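450aa long hypothetical fmu protein (Pyrococcus horikoshii, PDB 2YXL) probably methylates cytosine at carbon 5 in RNA, with S-adenosyl-L-methionine as methyl donor, as an archaeal relative of the bacterial Fmu/RsmB enzymes. Local coordinates at residues I22-G25 against E26-K29; N50-L53 against T54-Y58; L80-D83 against P84-A88. One frame throughout, in Å; residues are numbered along the deposited sequence.

Contact 1. Residues I22-G25 against E26-K29; sequences IRLG and EIIK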
loop_
_atom_site.group_PDB
_atom_site.type_symbol
_atom_site.label_atom_id
_atom_site.label_comp_id
_atom_site.label_asym_id
_atom_site.label_seq_id
_atom_site.Cartn_x
_atom_site.Cartn_y
_atom_site.Cartn_z
ATOM N N ILE A 22 -5.517 10.574 -11.065
ATOM C CA ILE A 22 -5.812 11.206 -9.784
ATOM C C ILE A 22 -7.290 11.027 -9.428
ATOM O O ILE A 22 -7.626 10.765 -8.266
ATOM C CB ILE A 22 -5.386 12.703 -9.776
ATOM C CG1 ILE A 22 -3.855 12.836 -9.881
ATOM C CG2 ILE A 22 -5.898 13.433 -8.544
ATOM C CD1 ILE A 22 -3.051 12.140 -8.775
ATOM N N ARG A 23 -8.161 11.144 -10.428
ATOM C CA ARG A 23 -9.590 10.919 -10.230
ATOM C C ARG A 23 -9.872 9.469 -9.851
ATOM O O ARG A 23 -10.583 9.211 -8.877
ATOM C CB ARG A 23 -10.400 11.319 -11.474
ATOM C CG ARG A 23 -11.922 11.281 -11.293
ATOM C CD ARG A 23 -12.486 9.870 -11.471
ATOM N NE ARG A 23 -13.881 9.772 -11.049
ATOM C CZ ARG A 23 -14.283 9.585 -9.792
ATOM N NH1 ARG A 23 -13.402 9.478 -8.802
ATOM N NH2 ARG A 23 -15.580 9.516 -9.523
ATOM N N LEU A 24 -9.322 8.528 -10.618
ATOM C CA LEU A 24 -9.557 7.107 -10.363
ATOM C C LEU A 24 -8.872 6.623 -9.089
ATOM O O LEU A 24 -9.331 5.668 -8.461
ATOM C CB LEU A 24 -9.139 6.244 -11.556
ATOM C CG LEU A 24 -9.954 6.330 -12.852
ATOM C CD1 LEU A 24 -9.321 5.429 -13.899
ATOM C CD2 LEU A 24 -11.420 5.969 -12.654
ATOM N N GLY A 25 -7.786 7.295 -8.711
ATOM C CA GLY A 25 -7.042 6.973 -7.492
ATOM C C GLY A 25 -7.855 7.174 -6.228
ATOM O O GLY A 25 -7.508 6.662 -5.164
ATOM N N GLU A 26 -8.945 7.924 -6.356
ATOM C CA GLU A 26 -9.826 8.217 -5.244
ATOM C C GLU A 26 -10.769 7.048 -4.977
ATOM O O GLU A 26 -11.192 6.839 -3.840
ATOM C CB GLU A 26 -10.624 9.482 -5.543
ATOM C CG GLU A 26 -10.925 10.333 -4.334
ATOM C CD GLU A 26 -11.440 11.711 -4.704
ATOM O OE1 GLU A 26 -12.365 11.806 -5.542
ATOM O OE2 GLU A 26 -10.921 12.704 -4.147
ATOM N N ILE A 27 -11.084 6.284 -6.024
ATOM C CA ILE A 27 -12.050 5.183 -5.920
ATOM C C ILE A 27 -11.448 3.787 -6.113
ATOM O O ILE A 27 -12.063 2.788 -5.734
ATOM C CB ILE A 27 -13.266 5.370 -6.874
ATOM C CG1 ILE A 27 -12.812 5.521 -8.336
ATOM C CG2 ILE A 27 -14.121 6.555 -6.420
ATOM C CD1 ILE A 27 -13.951 5.516 -9.361
ATOM N N ILE A 28 -10.255 3.714 -6.695
ATOM C CA ILE A 28 -9.571 2.433 -6.866
ATOM C C ILE A 28 -8.328 2.371 -5.977
ATOM O O ILE A 28 -7.408 3.182 -6.116
ATOM C CB ILE A 28 -9.221 2.147 -8.352
ATOM C CG1 ILE A 28 -10.502 2.072 -9.194
ATOM C CG2 ILE A 28 -8.407 0.854 -8.480
ATOM C CD1 ILE A 28 -10.278 2.112 -10.698
ATOM N N LYS A 29 -8.324 1.411 -5.057
ATOM C CA LYS A 29 -7.218 1.222 -4.123
ATOM C C LYS A 29 -6.642 -0.189 -4.254
ATOM O O LYS A 29 -7.400 -1.148 -4.406
ATOM C CB LYS A 29 -7.669 1.483 -2.677
ATOM C CG LYS A 29 -8.127 2.916 -2.380
ATOM C CD LYS A 29 -7.015 3.950 -2.590
ATOM C CE LYS A 29 -7.468 5.330 -2.133
ATOM N NZ LYS A 29 -6.546 6.420 -2.568
HETATM O O HOH W 1 -8.815 13.517 -6.807
HETATM O O HOH W 2 -14.317 9.983 -6.201
#

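Contact 2. Residues N50-L53 against T54-Y58; sequences NRVL and TMIFY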
loop_
_atom_site.group_PDB
_atom_site.type_symbol
_atom_site.label_atom_id
_atom_site.label_comp_id
_atom_site.label_asym_id
_atom_site.label_seq_id
_atom_site.Cartn_x
_atom_site.Cartn_y
_atom_site.Cartn_z
ATOM N N ASN A 50 5.927 8.399 -19.061
ATOM C CA ASN A 50 5.503 7.496 -17.993
ATOM C C ASN A 50 6.171 7.852 -16.666
ATOM O O ASN A 50 5.515 7.879 -15.628
ATOM C CB ASN A 50 5.805 6.041 -18.369
ATOM C CG ASN A 50 4.956 5.043 -17.597
ATOM O OD1 ASN A 50 5.066 4.917 -16.374
ATOM N ND2 ASN A 50 4.107 4.314 -18.317
ATOM N N ARG A 51 7.471 8.138 -16.724
ATOM C CA ARG A 51 8.262 8.525 -15.557
ATOM C C ARG A 51 7.804 9.868 -14.980
ATOM O O ARG A 51 7.504 9.964 -13.786
ATOM C CB ARG A 51 9.751 8.569 -15.924
ATOM C CG ARG A 51 10.692 8.781 -14.749
ATOM C CD ARG A 51 12.152 8.671 -15.169
ATOM N NE ARG A 51 12.528 7.309 -15.549
ATOM C CZ ARG A 51 12.836 6.923 -16.785
ATOM N NH1 ARG A 51 12.827 7.793 -17.790
ATOM N NH2 ARG A 51 13.165 5.659 -17.019
ATOM N N VAL A 52 7.747 10.889 -15.833
ATOM C CA VAL A 52 7.342 12.240 -15.437
ATOM C C VAL A 52 5.936 12.269 -14.809
ATOM O O VAL A 52 5.735 12.870 -13.751
ATOM C CB VAL A 52 7.446 13.224 -16.641
ATOM C CG1 VAL A 52 6.645 14.492 -16.404
ATOM C CG2 VAL A 52 8.902 13.565 -16.919
ATOM N N LEU A 53 4.982 11.606 -15.455
ATOM C CA LEU A 53 3.610 11.569 -14.968
ATOM C C LEU A 53 3.463 10.748 -13.689
ATOM O O LEU A 53 2.643 11.081 -12.834
ATOM C CB LEU A 53 2.658 11.057 -16.050
ATOM C CG LEU A 53 2.491 11.871 -17.339
ATOM C CD1 LEU A 53 1.403 11.252 -18.193
ATOM C CD2 LEU A 53 2.186 13.342 -17.071
ATOM N N THR A 54 4.264 9.688 -13.565
ATOM C CA THR A 54 4.311 8.868 -12.349
ATOM C C THR A 54 4.857 9.681 -11.175
ATOM O O THR A 54 4.317 9.627 -10.068
ATOM C CB THR A 54 5.154 7.584 -12.562
ATOM O OG1 THR A 54 4.521 6.761 -13.547
ATOM C CG2 THR A 54 5.301 6.783 -11.271
ATOM N N MET A 55 5.921 10.437 -11.432
ATOM C CA MET A 55 6.504 11.335 -10.439
ATOM C C MET A 55 5.473 12.364 -9.952
ATOM O O MET A 55 5.346 12.594 -8.748
ATOM C CB MET A 55 7.758 12.012 -11.014
ATOM C CG MET A 55 8.457 13.004 -10.084
ATOM S SD MET A 55 7.704 14.650 -10.098
ATOM C CE MET A 55 8.224 15.273 -11.703
ATOM N N ILE A 56 4.741 12.966 -10.888
ATOM C CA ILE A 56 3.692 13.938 -10.557
ATOM C C ILE A 56 2.560 13.274 -9.761
ATOM O O ILE A 56 2.084 13.829 -8.765
ATOM C CB ILE A 56 3.147 14.655 -11.826
ATOM C CG1 ILE A 56 4.241 15.535 -12.452
ATOM C CG2 ILE A 56 1.900 15.493 -11.500
ATOM C CD1 ILE A 56 3.876 16.137 -13.800
ATOM N N PHE A 57 2.161 12.081 -10.199
ATOM C CA PHE A 57 1.140 11.280 -9.525
ATOM C C PHE A 57 1.431 11.134 -8.032
ATOM O O PHE A 57 0.589 11.474 -7.196
ATOM C CB PHE A 57 1.020 9.906 -10.199
ATOM C CG PHE A 57 -0.015 9.007 -9.583
ATOM C CD1 PHE A 57 0.348 8.057 -8.628
ATOM C CD2 PHE A 57 -1.353 9.095 -9.966
ATOM C CE1 PHE A 57 -0.608 7.215 -8.054
ATOM C CE2 PHE A 57 -2.316 8.259 -9.400
ATOM C CZ PHE A 57 -1.940 7.315 -8.443
ATOM N N TYR A 58 2.624 10.647 -7.701
ATOM C CA TYR A 58 3.016 10.459 -6.304
ATOM C C TYR A 58 3.265 11.764 -5.551
ATOM O O TYR A 58 3.101 11.815 -4.334
ATOM C CB TYR A 58 4.230 9.528 -6.186
ATOM C CG TYR A 58 3.910 8.079 -6.475
ATOM C CD1 TYR A 58 4.521 7.410 -7.534
ATOM C CD2 TYR A 58 2.982 7.378 -5.696
ATOM C CE1 TYR A 58 4.229 6.079 -7.807
ATOM C CE2 TYR A 58 2.678 6.046 -5.962
ATOM C CZ TYR A 58 3.307 5.403 -7.018
ATOM O OH TYR A 58 3.018 4.086 -7.289
#

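Contact 3. Residues L80-D83 against P84-A88; sequences LILD and PWLRA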
loop_
_atom_site.group_PDB
_atom_site.type_symbol
_atom_site.label_atom_id
_atom_site.label_comp_id
_atom_site.label_asym_id
_atom_site.label_seq_id
_atom_site.Cartn_x
_atom_site.Cartn_y
_atom_site.Cartn_z
ATOM N N LEU A 80 -13.384 18.946 -1.457
ATOM C CA LEU A 80 -14.130 17.717 -1.179
ATOM C C LEU A 80 -15.618 17.787 -1.531
ATOM O O LEU A 80 -16.217 16.755 -1.821
ATOM C CB LEU A 80 -13.915 17.259 0.273
ATOM C CG LEU A 80 -12.812 16.222 0.572
ATOM C CD1 LEU A 80 -11.591 16.321 -0.345
ATOM C CD2 LEU A 80 -12.376 16.286 2.039
ATOM N N ILE A 81 -16.203 18.988 -1.533
ATOM C CA ILE A 81 -17.623 19.155 -1.910
ATOM C C ILE A 81 -17.834 19.302 -3.419
ATOM O O ILE A 81 -18.971 19.317 -3.899
ATOM C CB ILE A 81 -18.322 20.346 -1.180
ATOM C CG1 ILE A 81 -17.737 21.691 -1.628
ATOM C CG2 ILE A 81 -18.287 20.160 0.342
ATOM C CD1 ILE A 81 -18.677 22.867 -1.427
ATOM N N LEU A 82 -16.733 19.416 -4.152
ATOM C CA LEU A 82 -16.747 19.597 -5.594
ATOM C C LEU A 82 -16.842 18.262 -6.334
ATOM O O LEU A 82 -16.564 17.203 -5.766
ATOM C CB LEU A 82 -15.472 20.339 -6.017
ATOM C CG LEU A 82 -15.398 21.865 -6.198
ATOM C CD1 LEU A 82 -16.395 22.671 -5.378
ATOM C CD2 LEU A 82 -13.975 22.340 -5.937
ATOM N N ASP A 83 -17.245 18.332 -7.603
ATOM C CA ASP A 83 -17.241 17.196 -8.535
ATOM C C ASP A 83 -15.848 16.538 -8.609
ATOM O O ASP A 83 -14.835 17.243 -8.595
ATOM C CB ASP A 83 -17.701 17.686 -9.919
ATOM C CG ASP A 83 -17.401 16.695 -11.035
ATOM O OD1 ASP A 83 -16.249 16.689 -11.530
ATOM O OD2 ASP A 83 -18.317 15.937 -11.432
ATOM N N PRO A 84 -15.800 15.188 -8.701
ATOM C CA PRO A 84 -14.544 14.422 -8.654
ATOM C C PRO A 84 -13.545 14.767 -9.766
ATOM O O PRO A 84 -12.330 14.747 -9.526
ATOM C CB PRO A 84 -15.002 12.967 -8.815
ATOM C CG PRO A 84 -16.438 12.963 -8.506
ATOM C CD PRO A 84 -16.969 14.304 -8.873
ATOM N N TRP A 85 -14.044 15.069 -10.964
ATOM C CA TRP A 85 -13.167 15.417 -12.088
ATOM C C TRP A 85 -12.581 16.807 -11.900
ATOM O O TRP A 85 -11.402 17.035 -12.192
ATOM C CB TRP A 85 -13.895 15.293 -13.436
ATOM C CG TRP A 85 -14.210 13.869 -13.770
ATOM C CD1 TRP A 85 -15.396 13.223 -13.569
ATOM C CD2 TRP A 85 -13.314 12.899 -14.326
ATOM N NE1 TRP A 85 -15.300 11.916 -13.977
ATOM C CE2 TRP A 85 -14.033 11.688 -14.447
ATOM C CE3 TRP A 85 -11.976 12.936 -14.739
ATOM C CZ2 TRP A 85 -13.460 10.524 -14.966
ATOM C CZ3 TRP A 85 -11.405 11.775 -15.256
ATOM C CH2 TRP A 85 -12.147 10.585 -15.361
ATOM N N LEU A 86 -13.405 17.726 -11.397
ATOM C CA LEU A 86 -12.948 19.070 -11.067
ATOM C C LEU A 86 -11.873 19.024 -9.983
ATOM O O LEU A 86 -10.798 19.598 -10.157
ATOM C CB LEU A 86 -14.117 19.958 -10.638
ATOM C CG LEU A 86 -13.816 21.432 -10.355
ATOM C CD1 LEU A 86 -13.176 22.138 -11.556
ATOM C CD2 LEU A 86 -15.092 22.147 -9.940
ATOM N N ARG A 87 -12.158 18.325 -8.882
ATOM C CA ARG A 87 -11.200 18.179 -7.786
ATOM C C ARG A 87 -9.860 17.627 -8.275
ATOM O O ARG A 87 -8.808 18.155 -7.921
ATOM C CB ARG A 87 -11.769 17.306 -6.657
ATOM C CG ARG A 87 -10.769 17.000 -5.532
ATOM C CD ARG A 87 -11.418 16.397 -4.284
ATOM N NE ARG A 87 -12.147 15.159 -4.560
ATOM C CZ ARG A 87 -13.470 15.077 -4.706
ATOM N NH1 ARG A 87 -14.030 13.906 -4.959
ATOM N NH2 ARG A 87 -14.232 16.158 -4.600
ATOM N N ALA A 88 -9.911 16.572 -9.086
ATOM C CA ALA A 88 -8.713 15.961 -9.655
ATOM C C ALA A 88 -7.946 16.946 -10.535
ATOM O O ALA A 88 -6.724 17.051 -10.431
ATOM C CB ALA A 88 -9.074 14.705 -10.438
#

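Contact 1. Residues I22-G25 against E26-K29
Leu-24 O takes two backbone bonds from the residues that follow it: Ile-28 N lies 2.8 Å away, nearly in line with the carbonyl bond, while Ile-27 N, at 3.1 Å, comes in above the carbonyl plane. One residue earlier, Arg-23 O accepts from Glu-26 N. These bonds make the compact side of the turn, where the chain comes off helix 12-24 on its way to helix 32-41. The Lys-29 side chain adds to this side: bent at chi2 (-62°), it doubles back and sets NZ 2.8 Å from Gly-25 O. The ammonium also forms a salt bridge with Glu-351, so it ties the turn to a distant part of the chain. Both helices belong to the all-helical N-terminal region, which is probably NusB-like, as in bacterial RsmB. Were Lys-29 an alanine, Gly-25 O would probably lose this donor and Glu-351 the positive charge beside it.

The opposite character appears around exposed Ile-27. Arg-23 bends at chi2 (-83°), bringing its guanidinium up to the isoleucine, whose CD1 sits 4.0 Å above one face, offset toward the rim. Glu-26 OE1 is 4.1 Å from Arg-23 NH1, well out of the guanidinium plane, and a water bridges the two atoms. The glutamate's stronger partners are Arg-87 and Arg-91. Leu-24 CD2 approaches Ile-27 CD1 only to 4.2 Å.

Contact 2. Residues N50-L53 against T54-Y58
Asn-50 O is gripped twice by Thr-54, once by the backbone and once by the side chain. Thr-54 N lies 3.0 Å from Asn-50 O and Thr-54 OG1 2.6 Å from it, the two reaching that oxygen from opposite faces of its plane. This is the familiar way for a threonine inside an alpha-helix to bond back to the carbonyl four residues earlier, here in the long helix 47-75 of the helical N-terminal region. The first torsion makes it possible: with OG1 anti to the carbonyl carbon (chi1 -64°), the hydroxyl lies beside its own backbone N and faces back down the helix. Having given its proton to Asn-50 O, the hydroxyl can still accept from Lys-35 NZ on helix 32-41, so one threonine joins two helices.

The next three residues keep the regular i to i+4 pattern: Met-55 N to Arg-51 O, Ile-56 N to Val-52 O, and Phe-57 N to Leu-53 O. Around them the side chains sort by direction. Leu-53 and Phe-57 are buried; both pack on helix 12-24, the leucine against Ala-17 and Ile-18, while each also touches helix 32-41. On another flank Val-52 and Ile-56 lie side by side, pointing the same way, with Val-52 CG1 4.1 Å from Ile-56 CD1. Arg-51 runs outward, its NE making a long, weak ion pair with Glu-185. Met-55 is bent at both chi2 (-83°) and chi3 (-73°), a shape that folds its thioether end back along the helix and leaves Met-55 CE 4.0 Å from Val-52 O.

Contact 3. Residues L80-D83 against P84-A88
Asp-83 and Pro-84 set their side chains at about a right angle, the carboxylate turning past the proline ring to cover the first turn of helix 84-99. This is an N-cap: with CG anti to the backbone N (chi1 165°), OD1 swings over the backbone amides at the helix start. Leu-86 N donates to the anti lone pair of Asp-83 OD1 from 3.0 Å. A weak bond to Asp-83 OD1 comes from Trp-85 N, at 2.8 Å. The same oxygen lies at the edge of the indole of Trp-85, near the ring plane. Next to the cap, Leu-82 and Leu-86 cross obliquely, with Leu-82 CG 3.8 Å from Leu-86 CD2; Leu-86 also touches Tyr-129 and Phe-130 of helix 124-138.

Arg-87 reaches back over the incoming loop. Its chain is extended until a bend at chi3 (58°), where Arg-87 CD rests 3.9 Å from Leu-80 CD1. The guanidinium then serves several partners: NH1 pairs with Glu-26, and NH2 bonds to Pro-79 O as well as to the loop carbonyl of Leu-82. In that last bond Arg-87 NH2 stands 2.8 Å from Leu-82 O, above the carbonyl plane, with the oxygen tilted 23° out of the guanidinium plane.

Overall arrangement
Contact 1 sits between the other two and touches both. Toward contact 2, Ile-22 CD1 packs 3.7 Å from Phe-57 CD2. Toward contact 3 the join is partly ionic: Glu-26 OE1 makes a 2.7 Å salt bridge with Arg-87 NH1, and Arg-23 lies against Trp-85 in a cation-pi pair. Contacts 2 and 3 do not meet; their nearest atoms are about 9 Å apart. The end of helix 12-24 thus links helices 47-75 and 84-99. Contact 1 is the nearest of the three to an annotated site, but the side chain of Lys-29 is still about 11 Å from the sinefungin bound in the methyltransferase domain; contacts 2 and 3 lie away from the cofactor pocket.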